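Local coordinates for ubiquitin-conjugating enzyme (Plasmodium vivax, PDB 2FO3), which is the ubiquitin-conjugating domain of an E2 enzyme, probably UBE2W-like, that is expected to take ubiquitin as a thioester on a cysteine and pass it on, at residues N17-P22 with C26-H31; D63-K68 with L103-L108; V72-K77 with T82-N87; L92-D97 with V109-S114. All coordinates share one frame; numbering follows the deposited sequence. Where two conformers were deposited one is given.

Contact 1: N17-P22 with C26-H31; sequences NFLNNP and CTLDVH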
loop_
_atom_site.group_PDB
_atom_site.type_symbol
_atom_site.label_atom_id
_atom_site.label_comp_id
_atom_site.label_asym_id
_atom_site.label_seq_id
_atom_site.Cartn_x
_atom_site.Cartn_y
_atom_site.Cartn_z
ATOM N N ASN A 17 13.353 -2.608 3.380
ATOM C CA ASN A 17 12.692 -1.829 4.429
ATOM C C ASN A 17 11.380 -2.406 4.879
ATOM O O ASN A 17 11.104 -2.467 6.093
ATOM C CB ASN A 17 12.504 -0.368 3.998
ATOM C CG ASN A 17 11.802 0.435 5.051
ATOM O OD1 ASN A 17 10.637 0.813 4.898
ATOM N ND2 ASN A 17 12.474 0.646 6.163
ATOM N N PHE A 18 10.566 -2.833 3.908
ATOM C CA PHE A 18 9.269 -3.405 4.167
ATOM C C PHE A 18 9.403 -4.748 4.903
ATOM O O PHE A 18 8.690 -4.997 5.859
ATOM C CB PHE A 18 8.501 -3.604 2.870
ATOM C CG PHE A 18 7.020 -3.678 3.064
ATOM C CD1 PHE A 18 6.214 -2.578 2.758
ATOM C CD2 PHE A 18 6.419 -4.836 3.550
ATOM C CE1 PHE A 18 4.833 -2.648 2.921
ATOM C CE2 PHE A 18 5.022 -4.919 3.745
ATOM C CZ PHE A 18 4.230 -3.843 3.423
ATOM N N LEU A 19 10.321 -5.602 4.454
ATOM C CA LEU A 19 10.476 -6.933 5.095
ATOM C C LEU A 19 11.010 -6.792 6.488
ATOM O O LEU A 19 10.614 -7.521 7.382
ATOM C CB LEU A 19 11.404 -7.826 4.293
ATOM C CG LEU A 19 10.851 -8.224 2.926
ATOM C CD1 LEU A 19 11.916 -9.004 2.137
ATOM C CD2 LEU A 19 9.508 -9.015 3.042
ATOM N N ASN A 20 11.927 -5.846 6.667
ATOM C CA ASN A 20 12.519 -5.609 7.989
ATOM C C ASN A 20 11.588 -4.831 8.933
ATOM O O ASN A 20 11.516 -5.116 10.144
ATOM C CB ASN A 20 13.870 -4.923 7.837
ATOM C CG ASN A 20 14.945 -5.597 8.633
ATOM O OD1 ASN A 20 15.814 -4.932 9.203
ATOM N ND2 ASN A 20 14.900 -6.945 8.688
ATOM N N ASN A 21 10.822 -3.899 8.370
ATOM C CA ASN A 21 9.922 -3.073 9.154
ATOM C C ASN A 21 8.541 -3.015 8.493
ATOM O O ASN A 21 8.151 -1.960 7.950
ATOM C CB ASN A 21 10.543 -1.664 9.340
ATOM C CG ASN A 21 9.601 -0.667 10.050
ATOM O OD1 ASN A 21 8.755 -1.043 10.877
ATOM N ND2 ASN A 21 9.757 0.621 9.719
ATOM N N PRO A 22 7.788 -4.142 8.532
ATOM C CA PRO A 22 6.488 -4.145 7.846
ATOM C C PRO A 22 5.456 -3.323 8.611
ATOM O O PRO A 22 5.511 -3.275 9.842
ATOM C CB PRO A 22 6.085 -5.622 7.875
ATOM C CG PRO A 22 6.765 -6.157 9.120
ATOM C CD PRO A 22 8.054 -5.431 9.219
ATOM N N CYS A 26 0.439 -6.290 8.430
ATOM C CA CYS A 26 0.673 -6.448 7.007
ATOM C C CYS A 26 1.764 -7.456 6.713
ATOM O O CYS A 26 2.747 -7.561 7.454
ATOM C CB CYS A 26 1.054 -5.106 6.359
ATOM S SG CYS A 26 -0.248 -3.900 6.396
ATOM N N THR A 27 1.597 -8.176 5.623
ATOM C CA THR A 27 2.612 -9.079 5.134
ATOM C C THR A 27 2.730 -8.852 3.632
ATOM O O THR A 27 1.761 -8.442 2.963
ATOM C CB THR A 27 2.253 -10.545 5.394
ATOM O OG1 THR A 27 0.954 -10.790 4.886
ATOM C CG2 THR A 27 2.307 -10.877 6.907
ATOM N N LEU A 28 3.906 -9.110 3.105
ATOM C CA LEU A 28 4.188 -8.787 1.720
ATOM C C LEU A 28 4.241 -9.991 0.835
ATOM O O LEU A 28 4.765 -11.029 1.223
ATOM C CB LEU A 28 5.524 -8.029 1.622
ATOM C CG LEU A 28 6.054 -7.585 0.245
ATOM C CD1 LEU A 28 5.127 -6.537 -0.442
ATOM C CD2 LEU A 28 7.441 -7.009 0.428
ATOM N N ASP A 29 3.696 -9.849 -0.366
ATOM C CA ASP A 29 4.036 -10.759 -1.459
ATOM C C ASP A 29 4.507 -9.956 -2.658
ATOM O O ASP A 29 4.255 -8.737 -2.744
ATOM C CB ASP A 29 2.860 -11.659 -1.833
ATOM C CG ASP A 29 3.288 -12.869 -2.676
ATOM O OD1 ASP A 29 4.524 -13.169 -2.811
ATOM O OD2 ASP A 29 2.376 -13.522 -3.210
ATOM N N VAL A 30 5.218 -10.608 -3.564
ATOM C CA VAL A 30 5.662 -9.966 -4.792
ATOM C C VAL A 30 5.227 -10.803 -6.002
ATOM O O VAL A 30 5.073 -12.032 -5.893
ATOM C CB VAL A 30 7.222 -9.692 -4.832
ATOM C CG1 VAL A 30 7.659 -8.894 -3.614
ATOM C CG2 VAL A 30 8.056 -11.015 -4.955
ATOM N N HIS A 31 5.030 -10.162 -7.143
ATOM C CA HIS A 31 4.701 -10.924 -8.352
ATOM C C HIS A 31 5.932 -11.737 -8.810
ATOM O O HIS A 31 7.017 -11.170 -8.957
ATOM C CB HIS A 31 4.210 -10.019 -9.492
ATOM C CG HIS A 31 3.599 -10.780 -10.623
ATOM N ND1 HIS A 31 4.337 -11.600 -11.456
ATOM C CD2 HIS A 31 2.317 -10.876 -11.045
ATOM C CE1 HIS A 31 3.538 -12.166 -12.338
ATOM N NE2 HIS A 31 2.307 -11.741 -12.116
#
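The 2.7 Å backbone bond from Asn21 N to Asn17 O closes the last turn of helix 10-20, the turn that holds Phe18 and Leu19 against Leu28 of strand 26-30. Phe18 has its CG anti to the backbone N (chi1 -158°), which swings the ring toward the strand. Ring atom CE2 comes to 3.8 Å from Leu28 CB, and CD2 lies 3.9 Å from Leu28 CD2, while Leu28 CD1 sits over one face of the ring. Leu19 reaches in from the solvent side and crosses Leu28 at about a right angle, its CD2 3.9 Å from Leu28 CD2. The packing is thus apolar, with Leu28 filling the angle between two neighbouring helix residues. This is the start of the ubiquitin-conjugating fold: the N-terminal helix turns back, through a short loop, against the first strand, at one edge of a four-stranded antiparallel sheet. On its inner side strand 26-30 pairs with strand 37-43, and Phe18 also touches Val40 there. Past the helix end, Pro22 CB rests 3.9 Å from Cys26 O where the loop enters the strand. Asn21 O accepts a hydrogen bond from Ser106 OG at the start of helix 105-116.

Contact 2: D63-K68 with L103-L108; sequences DDYPLK and LSISGL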
loop_
_atom_site.group_PDB
_atom_site.type_symbol
_atom_site.label_atom_id
_atom_site.label_comp_id
_atom_site.label_asym_id
_atom_site.label_seq_id
_atom_site.Cartn_x
_atom_site.Cartn_y
_atom_site.Cartn_z
ATOM N N ASP A 63 7.763 3.128 -14.353
ATOM C CA ASP A 63 9.102 3.248 -14.876
ATOM C C ASP A 63 9.888 4.460 -14.324
ATOM O O ASP A 63 11.129 4.406 -14.219
ATOM C CB ASP A 63 9.057 3.305 -16.405
ATOM C CG ASP A 63 10.346 2.847 -17.027
ATOM O OD1 ASP A 63 10.762 1.694 -16.749
ATOM O OD2 ASP A 63 10.946 3.629 -17.790
ATOM N N ASP A 64 9.175 5.538 -13.998
ATOM C CA ASP A 64 9.791 6.763 -13.452
ATOM C C ASP A 64 9.872 6.789 -11.917
ATOM O O ASP A 64 10.246 7.822 -11.322
ATOM C CB ASP A 64 9.034 8.009 -13.942
ATOM C CG ASP A 64 9.345 8.360 -15.378
ATOM O OD1 ASP A 64 10.069 7.597 -16.052
ATOM O OD2 ASP A 64 8.871 9.425 -15.838
ATOM N N TYR A 65 9.514 5.669 -11.276
ATOM C CA TYR A 65 9.665 5.551 -9.822
ATOM C C TYR A 65 11.158 5.763 -9.465
ATOM O O TYR A 65 12.048 5.214 -10.145
ATOM C CB TYR A 65 9.158 4.173 -9.318
ATOM C CG TYR A 65 9.234 4.041 -7.821
ATOM C CD1 TYR A 65 8.302 4.667 -7.007
ATOM C CD2 TYR A 65 10.248 3.257 -7.211
ATOM C CE1 TYR A 65 8.388 4.563 -5.604
ATOM C CE2 TYR A 65 10.349 3.160 -5.782
ATOM C CZ TYR A 65 9.426 3.819 -5.011
ATOM O OH TYR A 65 9.472 3.760 -3.636
ATOM N N PRO A 66 11.451 6.502 -8.370
ATOM C CA PRO A 66 10.614 7.089 -7.339
ATOM C C PRO A 66 10.131 8.537 -7.559
ATOM O O PRO A 66 9.380 9.048 -6.736
ATOM C CB PRO A 66 11.530 7.046 -6.111
ATOM C CG PRO A 66 12.921 7.232 -6.672
ATOM C CD PRO A 66 12.887 6.745 -8.099
ATOM N N LEU A 67 10.549 9.186 -8.638
ATOM C CA LEU A 67 10.106 10.573 -8.900
ATOM C C LEU A 67 8.608 10.586 -9.159
ATOM O O LEU A 67 7.898 11.482 -8.745
ATOM C CB LEU A 67 10.898 11.188 -10.066
ATOM C CG LEU A 67 12.360 11.515 -9.716
ATOM C CD1 LEU A 67 12.961 12.336 -10.851
ATOM C CD2 LEU A 67 12.513 12.278 -8.385
ATOM N N LYS A 68 8.133 9.551 -9.821
ATOM C CA LYS A 68 6.712 9.340 -9.944
ATOM C C LYS A 68 6.277 8.340 -8.852
ATOM O O LYS A 68 7.008 7.371 -8.550
ATOM C CB LYS A 68 6.342 8.897 -11.365
ATOM C CG LYS A 68 6.119 10.077 -12.358
ATOM C CD LYS A 68 7.296 11.075 -12.421
ATOM C CE LYS A 68 6.889 12.410 -13.098
ATOM N NZ LYS A 68 7.926 13.522 -12.935
ATOM N N LEU A 103 9.359 9.115 0.412
ATOM C CA LEU A 103 8.359 8.251 1.037
ATOM C C LEU A 103 8.786 6.781 0.906
ATOM O O LEU A 103 9.151 6.330 -0.193
ATOM C CB LEU A 103 6.982 8.465 0.369
ATOM C CG LEU A 103 5.753 7.590 0.681
ATOM C CD1 LEU A 103 5.363 7.656 2.148
ATOM C CD2 LEU A 103 4.549 7.956 -0.225
ATOM N N SER A 104 8.774 6.061 2.029
ATOM C CA SER A 104 8.941 4.614 1.997
ATOM C C SER A 104 7.614 3.945 1.657
ATOM O O SER A 104 6.536 4.461 2.005
ATOM C CB SER A 104 9.429 4.092 3.359
ATOM O OG SER A 104 8.422 4.139 4.350
ATOM N N ILE A 105 7.665 2.775 1.018
ATOM C CA ILE A 105 6.420 2.044 0.741
ATOM C C ILE A 105 5.769 1.576 2.055
ATOM O O ILE A 105 4.550 1.613 2.212
ATOM C CB ILE A 105 6.667 0.851 -0.212
ATOM C CG1 ILE A 105 7.353 1.333 -1.516
ATOM C CG2 ILE A 105 5.366 0.031 -0.445
ATOM C CD1 ILE A 105 6.571 2.441 -2.330
ATOM N N SER A 106 6.582 1.088 2.979
ATOM C CA SER A 106 6.084 0.768 4.312
ATOM C C SER A 106 5.246 1.932 4.938
ATOM O O SER A 106 4.141 1.711 5.434
ATOM C CB SER A 106 7.249 0.374 5.242
ATOM O OG SER A 106 6.710 -0.160 6.418
ATOM N N GLY A 107 5.783 3.156 4.904
ATOM C CA GLY A 107 5.098 4.349 5.444
ATOM C C GLY A 107 3.829 4.693 4.656
ATOM O O GLY A 107 2.837 5.151 5.243
ATOM N N LEU A 108 3.873 4.488 3.345
ATOM C CA LEU A 108 2.694 4.714 2.511
ATOM C C LEU A 108 1.553 3.795 2.946
ATOM O O LEU A 108 0.442 4.254 3.164
ATOM C CB LEU A 108 3.052 4.502 1.035
ATOM C CG LEU A 108 1.903 4.534 0.051
ATOM C CD1 LEU A 108 1.289 5.931 0.040
ATOM C CD2 LEU A 108 2.407 4.117 -1.320
HETATM O O HOH W 1 8.145 5.973 -2.718
#
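This is a small, buried, largely water-mediated contact, in which Tyr65, on the loop after strand 54-60, meets Leu103 and Ile105 at the start of helix 105-116. One water joins the two parts: it stands 2.7 Å from Tyr65 OH and donates to Leu103 O, also at 2.7 Å. The phenol oxygen and the carbonyl oxygen are themselves 4.3 Å apart, Tyr65 OH to Leu103 O, so the water bridges them. Beside this bridge Ile105 brings up the tip of its longer branch. CD1 lies 3.4 Å from Tyr65 OH and approaches the ring obliquely, with Tyr65 CZ 4.2 Å from the same methyl. Ile105 is bent at its second torsion (chi2 -58°), which turns CD1 to the phenol. The peptide between Tyr65 and Pro66 is cis, and Pro66 folds back over the tyrosine, its CB 3.8 Å above the ring centre of Tyr65. Tyr-Pro-x-x-Pro-Pro is a sequence signature of E2 enzymes, and Tyr65-Lys68 make up its first four positions. Phe61 meets the Tyr65 ring edge-to-face, and helix 10-20 touches it through Arg10 and Glu14. Ser104 is the N-cap residue of helix 105-116: its OG accepts from Gly107 N at 2.9 Å with an N-H...O angle of 153°. Glu14 OE1 takes the amide of Ile105, the first helical residue.

Contact 3: V72-K77 with T82-N87; sequences VYFLQK and THVYSN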
loop_
_atom_site.group_PDB
_atom_site.type_symbol
_atom_site.label_atom_id
_atom_site.label_comp_id
_atom_site.label_asym_id
_atom_site.label_seq_id
_atom_site.Cartn_x
_atom_site.Cartn_y
_atom_site.Cartn_z
ATOM N N VAL A 72 -1.220 2.617 -6.252
ATOM C CA VAL A 72 -1.656 1.741 -5.119
ATOM C C VAL A 72 -3.161 1.711 -5.049
ATOM O O VAL A 72 -3.815 2.782 -4.978
ATOM C CB VAL A 72 -1.083 2.240 -3.744
ATOM C CG1 VAL A 72 -1.505 1.334 -2.572
ATOM C CG2 VAL A 72 0.396 2.310 -3.778
ATOM N N TYR A 73 -3.731 0.504 -5.073
ATOM C CA TYR A 73 -5.165 0.358 -4.933
ATOM C C TYR A 73 -5.530 -0.987 -4.300
ATOM O O TYR A 73 -4.741 -1.944 -4.361
ATOM C CB TYR A 73 -5.861 0.547 -6.295
ATOM C CG TYR A 73 -5.508 -0.492 -7.329
ATOM C CD1 TYR A 73 -6.277 -1.650 -7.473
ATOM C CD2 TYR A 73 -4.385 -0.326 -8.156
ATOM C CE1 TYR A 73 -5.948 -2.613 -8.405
ATOM C CE2 TYR A 73 -4.049 -1.291 -9.124
ATOM C CZ TYR A 73 -4.840 -2.424 -9.238
ATOM O OH TYR A 73 -4.531 -3.368 -10.184
ATOM N N PHE A 74 -6.722 -1.049 -3.706
ATOM C CA PHE A 74 -7.201 -2.283 -3.066
ATOM C C PHE A 74 -7.770 -3.275 -4.069
ATOM O O PHE A 74 -8.494 -2.889 -5.010
ATOM C CB PHE A 74 -8.269 -1.968 -2.050
ATOM C CG PHE A 74 -7.741 -1.389 -0.774
ATOM C CD1 PHE A 74 -7.258 -2.236 0.243
ATOM C CD2 PHE A 74 -7.734 -0.004 -0.569
ATOM C CE1 PHE A 74 -6.766 -1.698 1.451
ATOM C CE2 PHE A 74 -7.254 0.532 0.620
ATOM C CZ PHE A 74 -6.768 -0.331 1.640
ATOM N N LEU A 75 -7.448 -4.558 -3.874
ATOM C CA LEU A 75 -8.027 -5.606 -4.700
ATOM C C LEU A 75 -9.461 -5.807 -4.256
ATOM O O LEU A 75 -9.866 -5.300 -3.198
ATOM C CB LEU A 75 -7.193 -6.898 -4.628
ATOM C CG LEU A 75 -5.770 -6.780 -5.208
ATOM C CD1 LEU A 75 -5.050 -8.104 -5.114
ATOM C CD2 LEU A 75 -5.755 -6.257 -6.661
ATOM N N GLN A 76 -10.254 -6.504 -5.062
ATOM C CA GLN A 76 -11.658 -6.731 -4.746
ATOM C C GLN A 76 -11.806 -7.774 -3.652
ATOM O O GLN A 76 -11.062 -8.743 -3.666
ATOM C CB GLN A 76 -12.413 -7.164 -6.034
ATOM C CG GLN A 76 -12.533 -6.038 -7.086
ATOM C CD GLN A 76 -13.358 -4.860 -6.566
ATOM O OE1 GLN A 76 -14.476 -5.045 -6.077
ATOM N NE2 GLN A 76 -12.794 -3.638 -6.648
ATOM N N LYS A 77 -12.706 -7.587 -2.666
ATOM C CA LYS A 77 -13.535 -6.380 -2.477
ATOM C C LYS A 77 -12.776 -5.355 -1.646
ATOM O O LYS A 77 -12.160 -5.712 -0.642
ATOM C CB LYS A 77 -14.817 -6.702 -1.698
ATOM C CG LYS A 77 -15.843 -7.594 -2.386
ATOM C CD LYS A 77 -16.439 -6.918 -3.584
ATOM C CE LYS A 77 -17.873 -7.437 -3.824
ATOM N NZ LYS A 77 -18.266 -7.253 -5.274
ATOM N N THR A 82 -14.956 6.146 2.734
ATOM C CA THR A 82 -15.169 7.382 1.973
ATOM C C THR A 82 -14.079 7.663 0.938
ATOM O O THR A 82 -14.371 8.136 -0.156
ATOM C CB THR A 82 -15.321 8.601 2.949
ATOM O OG1 THR A 82 -16.596 8.520 3.587
ATOM C CG2 THR A 82 -15.232 9.956 2.221
ATOM N N HIS A 83 -12.826 7.353 1.283
ATOM C CA HIS A 83 -11.668 7.610 0.405
ATOM C C HIS A 83 -11.181 6.389 -0.384
ATOM O O HIS A 83 -10.058 6.381 -0.932
ATOM C CB HIS A 83 -10.502 8.174 1.223
ATOM C CG HIS A 83 -10.795 9.500 1.827
ATOM N ND1 HIS A 83 -11.196 10.579 1.075
ATOM C CD2 HIS A 83 -10.753 9.926 3.108
ATOM C CE1 HIS A 83 -11.390 11.618 1.868
ATOM N NE2 HIS A 83 -11.116 11.252 3.106
ATOM N N VAL A 84 -12.007 5.362 -0.448
ATOM C CA VAL A 84 -11.689 4.214 -1.283
ATOM C C VAL A 84 -12.855 4.031 -2.229
ATOM O O VAL A 84 -13.990 3.835 -1.780
ATOM C CB VAL A 84 -11.480 2.911 -0.455
ATOM C CG1 VAL A 84 -11.103 1.703 -1.380
ATOM C CG2 VAL A 84 -10.412 3.132 0.674
ATOM N N TYR A 85 -12.569 4.120 -3.515
ATOM C CA TYR A 85 -13.584 3.966 -4.557
ATOM C C TYR A 85 -13.958 2.475 -4.741
ATOM O O TYR A 85 -13.184 1.565 -4.354
ATOM C CB TYR A 85 -13.092 4.598 -5.869
ATOM C CG TYR A 85 -12.839 6.096 -5.760
ATOM N N SER A 86 -15.151 2.223 -5.310
ATOM C CA SER A 86 -15.582 0.846 -5.646
ATOM C C SER A 86 -14.507 0.026 -6.422
ATOM O O SER A 86 -14.421 -1.204 -6.252
ATOM C CB SER A 86 -16.922 0.875 -6.405
ATOM O OG SER A 86 -16.786 1.580 -7.630
ATOM N N ASN A 87 -13.696 0.693 -7.253
ATOM C CA ASN A 87 -12.623 0.020 -7.988
ATOM C C ASN A 87 -11.299 -0.164 -7.171
ATOM O O ASN A 87 -10.265 -0.623 -7.706
ATOM C CB ASN A 87 -12.359 0.687 -9.330
ATOM C CG ASN A 87 -11.527 1.952 -9.210
ATOM O OD1 ASN A 87 -11.398 2.531 -8.132
ATOM N ND2 ASN A 87 -10.954 2.386 -10.332
HETATM O O HOH W 2 -9.920 -3.320 -7.123
HETATM O O HOH W 3 -16.557 -3.163 -5.119
#
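The backbones of Tyr73-Gln76 and Val84-Asn87 run 63° apart, with Gln76 and Asn87 nearest at 7.6 Å between CA atoms, too far for direct strand pairing. The Gln76 side chain spans this gap. Bent at CB-CG, it sends NE2 to Ser86 O, a 3.0 Å bond with an N-H...O angle of 161°, the acceptor close to the amide plane and the donor in the carbonyl plane. A water takes a further bond from Gln76 NE2 and donates to Asn87 O and, at 2.6 Å, to Phe74 O, bridging two carbonyls that have no direct bond to each other. A second water donates to Gln76 OE1 and Ser86 O, so both ends of the glutamine amide have partners, which should hold its rotation. The segment His81-His83 stands where most E2 enzymes carry His-Pro-Asn, and it leads into the stretch that in this family holds the catalytic cysteine. Beneath this polar network Phe74 and Val84 cross at about a right angle: Phe74 CD2 lies 3.9 Å from Val84 CG1, an oblique approach to the ring. Phe74 also packs on Ile112 and Leu116 of helix 105-116, while backbone bonds join it to Gly88.

Contact 4: L92-D97 with V109-S114; sequences LSLLGD and VLSIIS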
loop_
_atom_site.group_PDB
_atom_site.type_symbol
_atom_site.label_atom_id
_atom_site.label_comp_id
_atom_site.label_asym_id
_atom_site.label_seq_id
_atom_site.Cartn_x
_atom_site.Cartn_y
_atom_site.Cartn_z
ATOM N N LEU A 92 -5.847 9.832 -1.484
ATOM C CA LEU A 92 -4.879 10.116 -0.417
ATOM C C LEU A 92 -3.813 11.048 -0.954
ATOM O O LEU A 92 -3.085 10.684 -1.869
ATOM C CB LEU A 92 -4.208 8.813 0.083
ATOM C CG LEU A 92 -3.132 8.983 1.176
ATOM C CD1 LEU A 92 -3.767 9.307 2.529
ATOM C CD2 LEU A 92 -2.242 7.731 1.287
ATOM N N SER A 93 -3.714 12.247 -0.362
ATOM C CA SER A 93 -2.758 13.270 -0.805
ATOM C C SER A 93 -1.317 12.763 -0.893
ATOM O O SER A 93 -0.591 13.141 -1.812
ATOM C CB SER A 93 -2.816 14.500 0.124
ATOM O OG SER A 93 -4.137 15.011 0.188
ATOM N N LEU A 94 -0.906 11.916 0.065
ATOM C CA LEU A 94 0.481 11.374 0.058
ATOM C C LEU A 94 0.822 10.616 -1.221
ATOM O O LEU A 94 1.997 10.493 -1.583
ATOM C CB LEU A 94 0.752 10.497 1.284
ATOM C CG LEU A 94 0.971 11.223 2.607
ATOM C CD1 LEU A 94 1.043 10.217 3.736
ATOM C CD2 LEU A 94 2.255 12.103 2.569
ATOM N N LEU A 95 -0.210 10.117 -1.906
ATOM C CA LEU A 95 -0.053 9.363 -3.156
ATOM C C LEU A 95 -0.119 10.246 -4.386
ATOM O O LEU A 95 0.094 9.778 -5.506
ATOM C CB LEU A 95 -1.146 8.306 -3.265
ATOM C CG LEU A 95 -0.965 7.000 -2.513
ATOM C CD1 LEU A 95 -2.305 6.257 -2.341
ATOM C CD2 LEU A 95 0.074 6.154 -3.259
ATOM N N GLY A 96 -0.452 11.513 -4.187
ATOM C CA GLY A 96 -0.618 12.425 -5.300
ATOM C C GLY A 96 0.081 13.741 -5.042
ATOM O O GLY A 96 1.296 13.791 -4.924
ATOM N N ASP A 97 -0.711 14.796 -4.950
ATOM C CA ASP A 97 -0.247 16.150 -4.663
ATOM C C ASP A 97 0.827 16.303 -3.562
ATOM O O ASP A 97 1.700 17.163 -3.671
ATOM C CB ASP A 97 -1.456 17.018 -4.310
ATOM C CG ASP A 97 -2.246 17.441 -5.536
ATOM O OD1 ASP A 97 -3.039 16.620 -6.069
ATOM O OD2 ASP A 97 -2.074 18.608 -5.958
ATOM N N VAL A 109 1.854 2.497 3.088
ATOM C CA VAL A 109 0.885 1.509 3.548
ATOM C C VAL A 109 0.411 1.833 4.971
ATOM O O VAL A 109 -0.780 1.756 5.278
ATOM C CB VAL A 109 1.483 0.056 3.430
ATOM C CG1 VAL A 109 0.545 -0.962 4.103
ATOM C CG2 VAL A 109 1.747 -0.288 1.905
ATOM N N LEU A 110 1.334 2.221 5.858
ATOM C CA LEU A 110 0.901 2.587 7.216
ATOM C C LEU A 110 -0.070 3.804 7.207
ATOM O O LEU A 110 -1.030 3.842 7.985
ATOM C CB LEU A 110 2.105 2.817 8.134
ATOM C CG LEU A 110 1.889 2.799 9.632
ATOM C CD1 LEU A 110 1.369 1.436 10.150
ATOM C CD2 LEU A 110 3.196 3.172 10.283
ATOM N N SER A 111 0.194 4.783 6.353
ATOM C CA SER A 111 -0.725 5.937 6.208
ATOM C C SER A 111 -2.109 5.522 5.709
ATOM O O SER A 111 -3.122 6.117 6.108
ATOM C CB SER A 111 -0.134 6.996 5.288
ATOM O OG SER A 111 1.059 7.531 5.857
ATOM N N ILE A 112 -2.153 4.510 4.851
ATOM C CA ILE A 112 -3.439 3.981 4.342
ATOM C C ILE A 112 -4.150 3.305 5.481
ATOM O O ILE A 112 -5.335 3.514 5.691
ATOM C CB ILE A 112 -3.232 2.997 3.126
ATOM C CG1 ILE A 112 -2.720 3.781 1.887
ATOM C CG2 ILE A 112 -4.537 2.159 2.843
ATOM C CD1 ILE A 112 -2.042 2.912 0.796
ATOM N N ILE A 113 -3.407 2.533 6.272
ATOM C CA ILE A 113 -4.013 1.815 7.381
ATOM C C ILE A 113 -4.531 2.848 8.379
ATOM O O ILE A 113 -5.623 2.715 8.908
ATOM C CB ILE A 113 -3.002 0.834 8.065
ATOM C CG1 ILE A 113 -2.600 -0.269 7.095
ATOM C CG2 ILE A 113 -3.605 0.215 9.335
ATOM C CD1 ILE A 113 -1.398 -1.094 7.605
ATOM N N SER A 114 -3.739 3.890 8.612
ATOM C CA SER A 114 -4.187 5.006 9.449
ATOM C C SER A 114 -5.506 5.622 8.950
ATOM O O SER A 114 -6.464 5.801 9.749
ATOM C CB SER A 114 -3.105 6.078 9.528
ATOM O OG SER A 114 -3.521 7.109 10.396
#
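Leu92 and Ile112 meet on a slant, each offering one carbon: Leu92 CD2 comes to 4.0 Å from Ile112 CG1. Leu92 gets there with CG anti to its amide nitrogen (chi1 178°), pointing the branch at the helix, whereas Ile112 leans over from the flank of its own turn. Next to this pair, Leu94 lays CD1 against Ser111, the helix residue just before Ile112, 3.8 Å from Ser111 CB and 3.4 Å from Ser111 OG. The hydroxyl is not left to the methyl alone, since Ser111 OG is hydrogen-bonded back to Gly107 O within the helix. With chi1 at -64°, OG lies beside the backbone nitrogen, and from there it meets the carbonyl of the preceding turn. The leucines come to the helix from a short 3-10 segment, residues 93-95, whose tight winding shows in the bonds Leu95 N to Leu92 O and Gly96 N to Ser93 O, both 2.9 Å. Deeper in, Ile112 continues onto Val72 of strand 71-74 and Leu57 of strand 54-60. A 3-10 turn resting against the helix that covers the sheet is typical of the ubiquitin-conjugating fold, where it comes just after the catalytic-cysteine stretch.

From the N terminus, contact 1 comes first and closes the short turn between helix 10-20 and strand 26-30, ending before any other contact opens. Contact 2 closes the long loop from 63-68, after strand 54-60, to the start of helix 105-116. Contact 3 is nested inside that loop, tying the end of strand 71-74 to the connection that follows it. Contact 4 crosses contact 2: 92-97 lies inside the loop, but its partner 109-114 is further along the same helix. Helix 105-116 is the common element: Val109 and Ile113 pack on Cys26 of contact 1, and Leu108 reaches both Leu95 of contact 4 and Val72 of contact 3.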